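Local atomic coordinates of conjugal transfer protein-like C-terminal domain-containing protein (Enterococcus faecalis, PDB entry 4EC6), a protein that is of unknown function but probably serves as a VirB8-like component of the type IV secretion system that transfers the conjugative plasmid pIP501. Residues Y63-Y68 against V119-N124. Residues are numbered along the deposited sequence; the frame is centred on the assembly and turned at random.
Sequences YFLTYY and VEYLLN
Leu65, on the helix, lays one methyl over a face of the Tyr121 ring, on the strand. This is a CH-pi contact. CD1 of Leu65 lies 3.9 Å from the centroid of the Tyr121 ring and only 16° off the ring normal. It is displaced slightly toward the CB end of the ring, and its shortest approach is 3.7 Å, to CG of Tyr121. CD1 and CD2 of Tyr121 are each 3.9 Å from CD1 of Leu65, so the methyl straddles the inner part of the ring.

Both side chains leave the backbone toward the other segment. In Tyr121, CG lies anti to the carbonyl carbon (chi1 -58°). This tilts the ring back toward the Val119 end of the strand, with one face under Leu65. Its far end reaches the helix as well: Tyr121 OH is hydrogen-bonded to the backbone O of Asp58, about two turns before Leu65. This bond gives the hydroxyl of this buried residue a partner and should limit rotation of the ring. The ring of Tyr107, from strand 101-112, meets that of Tyr121 edge-to-face.

Leu123 lies two residues further along the strand and also faces the helix. Its CD2 is 4.3 Å from CD1 of Leu65, a looser apolar contact. One leucine methyl thus bridges Tyr121 and Leu123. Leu65 also touches Ile136 on strand 131-142. No hydrogen bond joins segments 63-68 and 119-124, and the nearest CA atoms, those of Leu65 and Tyr121, are 9.5 Å apart. Side chains alone fill the gap between the backbones, and all three touching residues are buried. Such packing of helix 54-68, the first of this C-terminal domain, on a curved antiparallel sheet is part of the core of the NTF2-like fold, here in a form resembling VirB8 proteins.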
# COMPACT_ATOMS: atom_id res chain seq x y z
N TYR A 63 -1.56 3.51 10.74
CA TYR A 63 -1.46 4.75 11.47
C TYR A 63 -0.93 4.47 12.88
O TYR A 63 0.09 5.04 13.28
CB TYR A 63 -2.76 5.50 11.47
CG TYR A 63 -2.86 6.49 10.33
CD1 TYR A 63 -2.33 7.79 10.43
CD2 TYR A 63 -3.43 6.11 9.14
CE1 TYR A 63 -2.41 8.68 9.37
CE2 TYR A 63 -3.50 6.97 8.08
CZ TYR A 63 -3.01 8.25 8.19
OH TYR A 63 -3.13 9.06 7.08
N PHE A 64 -1.54 3.50 13.55
CA PHE A 64 -1.01 3.02 14.82
C PHE A 64 0.46 2.65 14.72
O PHE A 64 1.22 3.02 15.62
CB PHE A 64 -1.84 1.85 15.36
CG PHE A 64 -1.20 1.12 16.55
CD1 PHE A 64 -1.15 1.71 17.80
CD2 PHE A 64 -0.69 -0.17 16.40
CE1 PHE A 64 -0.60 1.04 18.88
CE2 PHE A 64 -0.12 -0.83 17.46
CZ PHE A 64 -0.08 -0.23 18.71
N LEU A 65 0.88 1.91 13.69
CA LEU A 65 2.30 1.50 13.63
C LEU A 65 3.31 2.67 13.57
O LEU A 65 4.41 2.62 14.12
CB LEU A 65 2.54 0.52 12.48
CG LEU A 65 2.01 -0.88 12.76
CD1 LEU A 65 1.98 -1.76 11.52
CD2 LEU A 65 2.88 -1.52 13.80
N THR A 66 2.92 3.73 12.88
CA THR A 66 3.65 4.94 12.84
C THR A 66 3.91 5.49 14.26
O THR A 66 5.02 5.89 14.57
CB THR A 66 2.84 5.91 12.00
OG1 THR A 66 2.92 5.47 10.62
CG2 THR A 66 3.36 7.28 12.11
N TYR A 67 2.93 5.49 15.15
CA TYR A 67 3.15 5.98 16.49
C TYR A 67 3.84 4.93 17.40
O TYR A 67 4.71 5.21 18.19
CB TYR A 67 1.84 6.52 17.06
CG TYR A 67 1.46 7.78 16.37
CD1 TYR A 67 2.20 8.98 16.58
CD2 TYR A 67 0.42 7.80 15.44
CE1 TYR A 67 1.90 10.16 15.91
CE2 TYR A 67 0.11 8.99 14.75
CZ TYR A 67 0.86 10.15 15.00
OH TYR A 67 0.56 11.30 14.37
N TYR A 68 3.46 3.69 17.24
CA TYR A 68 4.05 2.63 17.98
C TYR A 68 5.52 2.52 17.67
O TYR A 68 6.29 2.25 18.56
CB TYR A 68 3.34 1.33 17.63
CG TYR A 68 3.78 0.17 18.47
CD1 TYR A 68 3.47 0.14 19.86
CD2 TYR A 68 4.46 -0.90 17.90
CE1 TYR A 68 3.88 -0.93 20.64
CE2 TYR A 68 4.88 -1.97 18.67
CZ TYR A 68 4.59 -1.97 20.01
OH TYR A 68 4.98 -3.04 20.70
N VAL A 119 -4.75 -8.66 13.48
CA VAL A 119 -4.16 -8.20 12.22
C VAL A 119 -2.66 -8.49 12.18
O VAL A 119 -1.98 -8.43 13.19
CB VAL A 119 -4.46 -6.70 11.90
CG1 VAL A 119 -5.92 -6.40 12.07
CG2 VAL A 119 -3.70 -5.75 12.81
N GLU A 120 -2.13 -8.76 11.01
CA GLU A 120 -0.67 -8.89 10.88
C GLU A 120 -0.12 -7.98 9.83
O GLU A 120 -0.80 -7.72 8.83
CB GLU A 120 -0.31 -10.31 10.49
CG GLU A 120 -0.93 -11.35 11.41
CD GLU A 120 -0.57 -12.76 11.00
OE1 GLU A 120 0.02 -12.96 9.94
OE2 GLU A 120 -0.90 -13.69 11.74
N TYR A 121 1.11 -7.52 10.04
CA TYR A 121 1.89 -6.80 9.04
C TYR A 121 3.29 -7.37 8.91
O TYR A 121 3.88 -7.86 9.88
CB TYR A 121 1.98 -5.32 9.38
CG TYR A 121 0.65 -4.61 9.52
CD1 TYR A 121 0.23 -3.67 8.57
CD2 TYR A 121 -0.19 -4.85 10.61
CE1 TYR A 121 -0.99 -3.03 8.66
CE2 TYR A 121 -1.41 -4.19 10.73
CZ TYR A 121 -1.79 -3.28 9.74
OH TYR A 121 -3.00 -2.65 9.85
N LEU A 122 3.85 -7.29 7.71
CA LEU A 122 5.27 -7.56 7.51
C LEU A 122 6.02 -6.24 7.51
O LEU A 122 5.61 -5.32 6.84
CB LEU A 122 5.54 -8.27 6.18
CG LEU A 122 5.02 -9.68 6.14
CD1 LEU A 122 5.83 -10.38 5.07
CD2 LEU A 122 5.14 -10.42 7.49
N LEU A 123 7.13 -6.16 8.25
CA LEU A 123 7.87 -4.93 8.37
C LEU A 123 9.33 -5.14 7.97
O LEU A 123 9.89 -6.22 8.14
CB LEU A 123 7.83 -4.47 9.82
CG LEU A 123 6.52 -4.48 10.60
CD1 LEU A 123 6.72 -4.12 12.07
CD2 LEU A 123 5.57 -3.47 9.99
N ASN A 124 9.93 -4.11 7.44
CA ASN A 124 11.37 -4.06 7.41
C ASN A 124 11.70 -3.09 8.53
O ASN A 124 11.34 -1.90 8.44
CB ASN A 124 11.92 -3.50 6.10
CG ASN A 124 11.75 -4.45 4.91
OD1 ASN A 124 11.82 -5.69 5.04
ND2 ASN A 124 11.57 -3.86 3.70